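Local structure of putative Lipoprotein (Shewanella oneidensis, 3U24) at residues N99-F111 and I241-Q255. The protein is of unknown function but binds zinc and calcium ions and belongs to the DUF885 family of the peptidase MA clan, consistent with a metal-dependent peptidase. Residues are numbered along the deposited sequence; the frame is centred on the assembly and turned at random.
Sequences NLLSSMAWDITRF and IGEELYEQKFAFDIQ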
ATOM      1  N   ASN A  99      14.493  -0.144  12.712  1.00 21.05           N
ATOM      2  CA  ASN A  99      13.473  -1.075  12.339  1.00 21.23           C
ATOM      3  C   ASN A  99      13.673  -1.670  10.925  1.00 20.96           C
ATOM      4  O   ASN A  99      13.498  -2.860  10.734  1.00 20.46           O
ATOM      5  CB  ASN A  99      12.083  -0.406  12.398  1.00 20.98           C
ATOM      6  CG  ASN A  99      10.967  -1.411  12.189  1.00 21.08           C
ATOM      7  OD1 ASN A  99      10.781  -2.293  13.009  1.00 21.27           O
ATOM      8  ND2 ASN A  99      10.270  -1.315  11.075  1.00 20.00           N
ATOM      9  N   LEU A 100      14.004  -0.841   9.938  1.00 20.60           N
ATOM     10  CA  LEU A 100      14.292  -1.355   8.614  1.00 20.50           C
ATOM     11  C   LEU A 100      15.447  -2.375   8.680  1.00 21.14           C
ATOM     12  O   LEU A 100      15.364  -3.475   8.101  1.00 21.15           O
ATOM     13  CB  LEU A 100      14.658  -0.219   7.661  1.00 20.47           C
ATOM     14  CG  LEU A 100      15.104  -0.616   6.255  1.00 20.49           C
ATOM     15  CD1 LEU A 100      13.890  -1.126   5.490  1.00 19.39           C
ATOM     16  CD2 LEU A 100      15.771   0.588   5.601  1.00 20.50           C
ATOM     17  N   LEU A 101      16.512  -2.021   9.392  1.00 21.53           N
ATOM     18  CA  LEU A 101      17.638  -2.929   9.541  1.00 22.08           C
ATOM     19  C   LEU A 101      17.217  -4.261  10.207  1.00 22.21           C
ATOM     20  O   LEU A 101      17.545  -5.350   9.709  1.00 22.06           O
ATOM     21  CB  LEU A 101      18.837  -2.253  10.263  1.00 22.76           C
ATOM     22  CG  LEU A 101      19.570  -1.114   9.503  1.00 23.14           C
ATOM     23  CD1 LEU A 101      20.624  -0.405  10.372  1.00 23.44           C
ATOM     24  CD2 LEU A 101      20.186  -1.600   8.192  1.00 23.33           C
ATOM     25  N   SER A 102      16.497  -4.202  11.312  1.00 22.34           N
ATOM     26  CA  SER A 102      16.100  -5.426  11.985  1.00 22.40           C
ATOM     27  C   SER A 102      15.224  -6.264  11.081  1.00 21.78           C
ATOM     28  O   SER A 102      15.316  -7.473  11.059  1.00 21.49           O
ATOM     29  CB  SER A 102      15.366  -5.138  13.310  1.00 22.61           C
ATOM     30  OG  SER A 102      16.270  -4.570  14.232  1.00 22.98           O
ATOM     31  N   SER A 103      14.369  -5.633  10.321  1.00 21.91           N
ATOM     32  CA  SER A 103      13.479  -6.408   9.490  1.00 22.51           C
ATOM     33  C   SER A 103      14.186  -7.025   8.285  1.00 21.38           C
ATOM     34  O   SER A 103      13.816  -8.091   7.866  1.00 21.04           O
ATOM     35  CB  SER A 103      12.283  -5.584   9.067  1.00 23.22           C
ATOM     36  OG  SER A 103      12.684  -4.670   8.092  1.00 25.63           O
HETATM   37  N   MSE A 104      15.194  -6.372   7.746  1.00 21.77           N
HETATM   38  CA  MSE A 104      16.053  -6.997   6.711  1.00 22.65           C
HETATM   39  C   MSE A 104      16.714  -8.280   7.202  1.00 22.83           C
HETATM   40  O   MSE A 104      16.662  -9.315   6.514  1.00 22.13           O
HETATM   41  CB  MSE A 104      17.113  -6.039   6.152  1.00 23.18           C
HETATM   42  CG  MSE A 104      16.521  -4.861   5.340  1.00 24.07           C
HETATM   43 SE   MSE A 104      17.784  -3.374   5.019  0.90 25.59          SE
HETATM   44  CE  MSE A 104      19.098  -4.415   4.016  1.00 23.66           C
ATOM     45  N   ALA A 105      17.330  -8.217   8.379  1.00 22.49           N
ATOM     46  CA  ALA A 105      17.992  -9.365   8.961  1.00 22.40           C
ATOM     47  C   ALA A 105      16.995 -10.506   9.164  1.00 22.65           C
ATOM     48  O   ALA A 105      17.275 -11.667   8.845  1.00 22.50           O
ATOM     49  CB  ALA A 105      18.674  -9.000  10.278  1.00 21.97           C
ATOM     50  N   TRP A 106      15.846 -10.152   9.717  1.00 22.90           N
ATOM     51  CA  TRP A 106      14.824 -11.106  10.041  1.00 23.10           C
ATOM     52  C   TRP A 106      14.244 -11.741   8.805  1.00 23.47           C
ATOM     53  O   TRP A 106      13.980 -12.914   8.838  1.00 21.90           O
ATOM     54  CB  TRP A 106      13.737 -10.440  10.869  1.00 22.77           C
ATOM     55  CG  TRP A 106      12.481 -11.260  11.079  1.00 23.40           C
ATOM     56  CD1 TRP A 106      12.210 -12.177  12.105  1.00 23.58           C
ATOM     57  CD2 TRP A 106      11.278 -11.259  10.239  1.00 22.61           C
ATOM     58  NE1 TRP A 106      10.953 -12.698  11.953  1.00 23.79           N
ATOM     59  CE2 TRP A 106      10.337 -12.166  10.875  1.00 23.39           C
ATOM     60  CE3 TRP A 106      10.875 -10.549   9.109  1.00 23.45           C
ATOM     61  CZ2 TRP A 106       9.059 -12.388  10.353  1.00 24.12           C
ATOM     62  CZ3 TRP A 106       9.578 -10.777   8.577  1.00 23.94           C
ATOM     63  CH2 TRP A 106       8.698 -11.690   9.183  1.00 23.37           C
ATOM     64  N   ASP A 107      14.055 -10.979   7.722  1.00 24.45           N
ATOM     65  CA  ASP A 107      13.638 -11.541   6.443  1.00 26.41           C
ATOM     66  C   ASP A 107      14.591 -12.627   5.949  1.00 25.56           C
ATOM     67  O   ASP A 107      14.148 -13.646   5.414  1.00 22.77           O
ATOM     68  CB  ASP A 107      13.525 -10.479   5.320  1.00 30.36           C
ATOM     69  CG  ASP A 107      12.163  -9.734   5.317  1.00 35.89           C
ATOM     70  OD1 ASP A 107      11.142 -10.341   5.703  1.00 41.48           O
ATOM     71  OD2 ASP A 107      12.104  -8.530   4.915  1.00 42.24           O
ATOM     72  N   ILE A 108      15.895 -12.384   6.111  1.00 24.19           N
ATOM     73  CA  ILE A 108      16.894 -13.324   5.656  1.00 24.56           C
ATOM     74  C   ILE A 108      16.961 -14.533   6.573  1.00 24.89           C
ATOM     75  O   ILE A 108      17.050 -15.650   6.094  1.00 23.80           O
ATOM     76  CB  ILE A 108      18.268 -12.666   5.491  1.00 24.48           C
ATOM     77  CG1 ILE A 108      18.233 -11.724   4.265  1.00 24.53           C
ATOM     78  CG2 ILE A 108      19.370 -13.710   5.406  1.00 24.21           C
ATOM     79  CD1 ILE A 108      19.346 -10.702   4.307  1.00 24.03           C
ATOM     80  N   THR A 109      16.917 -14.338   7.885  1.00 25.97           N
ATOM     81  CA  THR A 109      17.234 -15.456   8.768  1.00 27.04           C
ATOM     82  C   THR A 109      16.020 -16.229   9.285  1.00 27.48           C
ATOM     83  O   THR A 109      16.180 -17.332   9.776  1.00 27.98           O
ATOM     84  CB  THR A 109      18.106 -14.977   9.958  1.00 28.25           C
ATOM     85  OG1 THR A 109      17.370 -14.012  10.714  1.00 28.54           O
ATOM     86  CG2 THR A 109      19.397 -14.321   9.449  1.00 27.14           C
ATOM     87  N   ARG A 110      14.822 -15.669   9.209  1.00 27.80           N
ATOM     88  CA  ARG A 110      13.648 -16.276   9.870  1.00 29.03           C
ATOM     89  C   ARG A 110      12.465 -16.394   8.939  1.00 26.65           C
ATOM     90  O   ARG A 110      11.915 -17.460   8.815  1.00 25.73           O
ATOM     91  CB  ARG A 110      13.177 -15.472  11.070  1.00 33.47           C
ATOM     92  CG  ARG A 110      14.197 -15.326  12.164  1.00 39.90           C
ATOM     93  CD  ARG A 110      14.185 -16.536  13.099  1.00 46.63           C
ATOM     94  NE  ARG A 110      15.054 -16.285  14.245  1.00 55.00           N
ATOM     95  CZ  ARG A 110      15.304 -17.156  15.226  1.00 64.10           C
ATOM     96  NH1 ARG A 110      14.740 -18.368  15.233  1.00 66.20           N
ATOM     97  NH2 ARG A 110      16.127 -16.804  16.218  1.00 66.00           N
ATOM     98  N   PHE A 111      12.084 -15.312   8.276  1.00 23.98           N
ATOM     99  CA  PHE A 111      10.882 -15.333   7.449  1.00 23.95           C
ATOM    100  C   PHE A 111      11.151 -16.200   6.220  1.00 23.14           C
ATOM    101  O   PHE A 111      10.343 -17.005   5.850  1.00 22.61           O
ATOM    102  CB  PHE A 111      10.492 -13.912   7.028  1.00 23.25           C
ATOM    103  CG  PHE A 111       9.105 -13.773   6.429  1.00 22.81           C
ATOM    104  CD1 PHE A 111       7.996 -14.239   7.091  1.00 24.01           C
ATOM    105  CD2 PHE A 111       8.919 -13.078   5.272  1.00 22.93           C
ATOM    106  CE1 PHE A 111       6.713 -14.103   6.547  1.00 24.57           C
ATOM    107  CE2 PHE A 111       7.649 -12.899   4.725  1.00 23.94           C
ATOM    108  CZ  PHE A 111       6.533 -13.411   5.373  1.00 23.67           C
ATOM    109  N   ILE A 241       1.179 -18.116   7.166  1.00 23.21           N
ATOM    110  CA  ILE A 241       2.522 -17.977   7.754  1.00 23.39           C
ATOM    111  C   ILE A 241       2.561 -18.335   9.241  1.00 23.65           C
ATOM    112  O   ILE A 241       3.631 -18.573   9.774  1.00 24.93           O
ATOM    113  CB  ILE A 241       3.146 -16.581   7.448  1.00 23.10           C
ATOM    114  CG1 ILE A 241       2.355 -15.420   8.076  1.00 23.04           C
ATOM    115  CG2 ILE A 241       3.234 -16.340   5.927  1.00 21.75           C
ATOM    116  CD1 ILE A 241       3.055 -14.053   7.961  1.00 21.90           C
ATOM    117  N   GLY A 242       1.410 -18.396   9.913  1.00 23.82           N
ATOM    118  CA  GLY A 242       1.346 -18.796  11.330  1.00 24.25           C
ATOM    119  C   GLY A 242       1.554 -17.657  12.325  1.00 25.96           C
ATOM    120  O   GLY A 242       2.064 -16.564  11.956  1.00 24.00           O
ATOM    121  N   GLU A 243       1.180 -17.900  13.579  1.00 26.30           N
ATOM    122  CA  GLU A 243       1.188 -16.853  14.594  1.00 28.96           C
ATOM    123  C   GLU A 243       2.560 -16.173  14.861  1.00 28.08           C
ATOM    124  O   GLU A 243       2.643 -14.949  14.940  1.00 27.29           O
ATOM    125  CB  GLU A 243       0.647 -17.392  15.914  1.00 29.83           C
ATOM    126  CG  GLU A 243       0.582 -16.353  17.042  1.00 32.68           C
ATOM    127  CD  GLU A 243      -0.401 -16.783  18.159  1.00 36.08           C
ATOM    128  OE1 GLU A 243      -0.354 -17.972  18.572  1.00 40.87           O
ATOM    129  OE2 GLU A 243      -1.238 -15.968  18.616  1.00 35.48           O
ATOM    130  N   GLU A 244       3.610 -16.963  15.037  1.00 29.55           N
ATOM    131  CA  GLU A 244       4.897 -16.411  15.413  1.00 30.67           C
ATOM    132  C   GLU A 244       5.412 -15.447  14.332  1.00 27.88           C
ATOM    133  O   GLU A 244       5.821 -14.331  14.649  1.00 26.69           O
ATOM    134  CB  GLU A 244       5.947 -17.483  15.726  1.00 36.10           C
ATOM    135  CG  GLU A 244       7.241 -16.863  16.314  1.00 45.05           C
ATOM    136  CD  GLU A 244       8.256 -17.838  16.939  1.00 56.42           C
ATOM    137  OE1 GLU A 244       8.423 -18.981  16.431  1.00 63.01           O
ATOM    138  OE2 GLU A 244       8.930 -17.440  17.944  1.00 67.10           O
ATOM    139  N   LEU A 245       5.420 -15.887  13.080  1.00 25.05           N
ATOM    140  CA  LEU A 245       5.878 -15.052  11.973  1.00 24.05           C
ATOM    141  C   LEU A 245       4.953 -13.849  11.734  1.00 22.79           C
ATOM    142  O   LEU A 245       5.423 -12.771  11.368  1.00 21.55           O
ATOM    143  CB  LEU A 245       6.072 -15.863  10.698  1.00 23.28           C
ATOM    144  CG  LEU A 245       7.195 -16.909  10.727  1.00 23.69           C
ATOM    145  CD1 LEU A 245       7.160 -17.765   9.455  1.00 22.85           C
ATOM    146  CD2 LEU A 245       8.571 -16.266  10.899  1.00 23.10           C
ATOM    147  N   TYR A 246       3.661 -14.034  11.996  1.00 22.04           N
ATOM    148  CA  TYR A 246       2.681 -13.011  11.691  1.00 21.29           C
ATOM    149  C   TYR A 246       2.876 -11.857  12.651  1.00 21.31           C
ATOM    150  O   TYR A 246       2.993 -10.717  12.219  1.00 20.76           O
ATOM    151  CB  TYR A 246       1.259 -13.554  11.749  1.00 21.00           C
ATOM    152  CG  TYR A 246       0.224 -12.604  11.185  1.00 20.21           C
ATOM    153  CD1 TYR A 246      -0.335 -11.628  11.986  1.00 20.33           C
ATOM    154  CD2 TYR A 246      -0.201 -12.704   9.879  1.00 19.93           C
ATOM    155  CE1 TYR A 246      -1.283 -10.752  11.519  1.00 19.94           C
ATOM    156  CE2 TYR A 246      -1.142 -11.837   9.376  1.00 20.03           C
ATOM    157  CZ  TYR A 246      -1.690 -10.849  10.224  1.00 20.42           C
ATOM    158  OH  TYR A 246      -2.646  -9.960   9.786  1.00 20.13           O
ATOM    159  N   GLU A 247       2.979 -12.153  13.934  1.00 21.84           N
ATOM    160  CA  GLU A 247       3.262 -11.126  14.921  1.00 22.09           C
ATOM    161  C   GLU A 247       4.583 -10.395  14.664  1.00 23.07           C
ATOM    162  O   GLU A 247       4.642  -9.167  14.805  1.00 22.33           O
ATOM    163  CB  GLU A 247       3.287 -11.714  16.315  1.00 22.62           C
ATOM    164  CG  GLU A 247       1.922 -12.194  16.830  1.00 23.11           C
ATOM    165  CD  GLU A 247       0.990 -11.048  17.215  1.00 23.65           C
ATOM    166  OE1 GLU A 247       1.373  -9.847  17.088  1.00 22.77           O
ATOM    167  OE2 GLU A 247      -0.158 -11.333  17.620  1.00 24.05           O
ATOM    168  N   GLN A 248       5.642 -11.122  14.297  1.00 24.02           N
ATOM    169  CA  GLN A 248       6.924 -10.473  14.046  1.00 24.58           C
ATOM    170  C   GLN A 248       6.749  -9.581  12.809  1.00 23.39           C
ATOM    171  O   GLN A 248       7.184  -8.417  12.825  1.00 23.82           O
ATOM    172  CB  GLN A 248       8.108 -11.474  13.883  1.00 27.54           C
ATOM    173  CG  GLN A 248       8.512 -12.220  15.155  1.00 31.42           C
ATOM    174  CD  GLN A 248       9.431 -13.494  15.006  1.00 35.18           C
ATOM    175  OE1 GLN A 248       9.541 -14.127  13.948  1.00 37.72           O
ATOM    176  NE2 GLN A 248      10.048 -13.886  16.122  1.00 37.80           N
ATOM    177  N   LYS A 249       6.104 -10.083  11.746  1.00 21.96           N
ATOM    178  CA  LYS A 249       5.930  -9.269  10.531  1.00 21.51           C
ATOM    179  C   LYS A 249       5.083  -8.018  10.804  1.00 20.48           C
ATOM    180  O   LYS A 249       5.371  -6.941  10.296  1.00 19.24           O
ATOM    181  CB  LYS A 249       5.309 -10.077   9.387  1.00 21.93           C
ATOM    182  CG  LYS A 249       5.302  -9.370   8.024  1.00 22.33           C
ATOM    183  CD  LYS A 249       4.978 -10.373   6.894  1.00 23.21           C
ATOM    184  CE  LYS A 249       5.276  -9.880   5.477  1.00 23.37           C
ATOM    185  NZ  LYS A 249       4.499  -8.695   5.100  1.00 24.54           N
ATOM    186  N   PHE A 250       4.029  -8.211  11.576  1.00 20.54           N
ATOM    187  CA  PHE A 250       3.138  -7.143  11.981  1.00 20.83           C
ATOM    188  C   PHE A 250       3.940  -6.111  12.748  1.00 20.65           C
ATOM    189  O   PHE A 250       3.842  -4.948  12.417  1.00 20.79           O
ATOM    190  CB  PHE A 250       1.982  -7.715  12.803  1.00 21.09           C
ATOM    191  CG  PHE A 250       0.975  -6.707  13.272  1.00 21.11           C
ATOM    192  CD1 PHE A 250      -0.068  -6.328  12.470  1.00 20.86           C
ATOM    193  CD2 PHE A 250       1.044  -6.181  14.566  1.00 21.29           C
ATOM    194  CE1 PHE A 250      -1.016  -5.404  12.923  1.00 21.00           C
ATOM    195  CE2 PHE A 250       0.109  -5.264  15.018  1.00 21.08           C
ATOM    196  CZ  PHE A 250      -0.902  -4.850  14.186  1.00 21.03           C
ATOM    197  N   ALA A 251       4.797  -6.511  13.685  1.00 20.72           N
ATOM    198  CA  ALA A 251       5.615  -5.508  14.409  1.00 20.79           C
ATOM    199  C   ALA A 251       6.535  -4.730  13.459  1.00 21.39           C
ATOM    200  O   ALA A 251       6.595  -3.511  13.562  1.00 21.23           O
ATOM    201  CB  ALA A 251       6.405  -6.132  15.544  1.00 20.47           C
ATOM    202  N   PHE A 252       7.198  -5.399  12.500  1.00 21.22           N
ATOM    203  CA  PHE A 252       8.139  -4.716  11.610  1.00 21.88           C
ATOM    204  C   PHE A 252       7.449  -3.824  10.567  1.00 22.49           C
ATOM    205  O   PHE A 252       7.899  -2.693  10.326  1.00 21.48           O
ATOM    206  CB  PHE A 252       9.066  -5.697  10.841  1.00 22.14           C
ATOM    207  CG  PHE A 252      10.131  -6.335  11.679  1.00 22.22           C
ATOM    208  CD1 PHE A 252      10.970  -5.558  12.481  1.00 22.87           C
ATOM    209  CD2 PHE A 252      10.331  -7.702  11.640  1.00 22.46           C
ATOM    210  CE1 PHE A 252      11.955  -6.135  13.238  1.00 22.89           C
ATOM    211  CE2 PHE A 252      11.324  -8.302  12.399  1.00 22.46           C
ATOM    212  CZ  PHE A 252      12.130  -7.511  13.213  1.00 23.07           C
ATOM    213  N   ASP A 253       6.359  -4.306   9.971  1.00 23.38           N
ATOM    214  CA  ASP A 253       5.683  -3.582   8.900  1.00 24.14           C
ATOM    215  C   ASP A 253       4.817  -2.444   9.441  1.00 25.23           C
ATOM    216  O   ASP A 253       4.828  -1.347   8.884  1.00 26.27           O
ATOM    217  CB  ASP A 253       4.762  -4.526   8.096  1.00 26.36           C
ATOM    218  CG  ASP A 253       5.520  -5.542   7.244  1.00 29.38           C
ATOM    219  OD1 ASP A 253       6.771  -5.472   7.185  1.00 31.44           O
ATOM    220  OD2 ASP A 253       4.846  -6.403   6.593  1.00 32.60           O
ATOM    221  N   ILE A 254       4.022  -2.707  10.489  1.00 24.21           N
ATOM    222  CA  ILE A 254       3.014  -1.743  10.963  1.00 23.65           C
ATOM    223  C   ILE A 254       3.567  -0.855  12.084  1.00 25.02           C
ATOM    224  O   ILE A 254       3.297   0.326  12.150  1.00 26.83           O
ATOM    225  CB  ILE A 254       1.804  -2.512  11.477  1.00 23.29           C
ATOM    226  CG1 ILE A 254       1.233  -3.425  10.372  1.00 23.08           C
ATOM    227  CG2 ILE A 254       0.711  -1.592  11.996  1.00 22.61           C
ATOM    228  CD1 ILE A 254       0.733  -2.735   9.105  1.00 22.38           C
ATOM    229  N   GLN A 255       4.383  -1.441  12.944  1.00 24.99           N
ATOM    230  CA  GLN A 255       4.968  -0.753  14.067  1.00 26.19           C
ATOM    231  C   GLN A 255       3.902  -0.163  14.951  1.00 24.75           C
ATOM    232  O   GLN A 255       4.034   0.937  15.465  1.00 25.88           O
ATOM    233  CB  GLN A 255       5.995   0.303  13.617  1.00 27.56           C
ATOM    234  CG  GLN A 255       7.196  -0.251  12.891  1.00 29.19           C
ATOM    235  CD  GLN A 255       8.253   0.804  12.618  1.00 31.60           C
ATOM    236  OE1 GLN A 255       8.363   1.312  11.480  1.00 37.34           O
ATOM    237  NE2 GLN A 255       9.037   1.120  13.616  1.00 29.40           N
TER
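Trp106 of helix 88-111 packs against helix 243-254 and sits as a knob among Leu245, Gln248, Lys249 and Phe252. Its CG lies anti to the backbone N (chi1 170°), which carries the indole toward helix 243-254. CB meets Phe252 CE2 first. Trp106 CG is closer still to Phe252 CE2, at 3.4 Å. Phe252 CE2 lies over one indole face, toward its rim; Phe111 CB lies over the opposite face, also toward the rim. Trp106 NE1 gives a hydrogen bond of 2.8 Å to Gln248 OE1. The oxygen lies near the ring plane, but the donor stands above the Gln248 carbonyl plane. Farther out, Trp106 CZ2 touches Leu245 CD2 at 3.9 Å and CH2 ends against Lys249 CB. With an alanine in place of Trp106, Gln248 OE1 is likely to lose its indole donor, and a gap would probably open between Phe252 and Leu245. Phe252 returns the knob, among Asn99, Ser102, Ser103 and Trp106. Ser103 CB makes a CH-pi contact over the Phe252 face, 3.8 Å from the ring centroid. Asn99 ND2 bonds Phe252 O at 2.8 Å, in the carbonyl plane and on a lone pair. The Asn99 and Gln255 amides stack, their planes 14° apart. At the other end, Phe111 CZ packs on Lys249 CD at 3.7 Å, and Ile241 CD1 meets the ring edge. Lys249 NZ forms a salt bridge with Asp253. The segments 99-111 and 243-254 run roughly antiparallel, at 147°, and their axes come within 9.8 Å. Helix 61-79 packs against helix 88-111, while helices 260-289 and 459-485 touch helix 243-254.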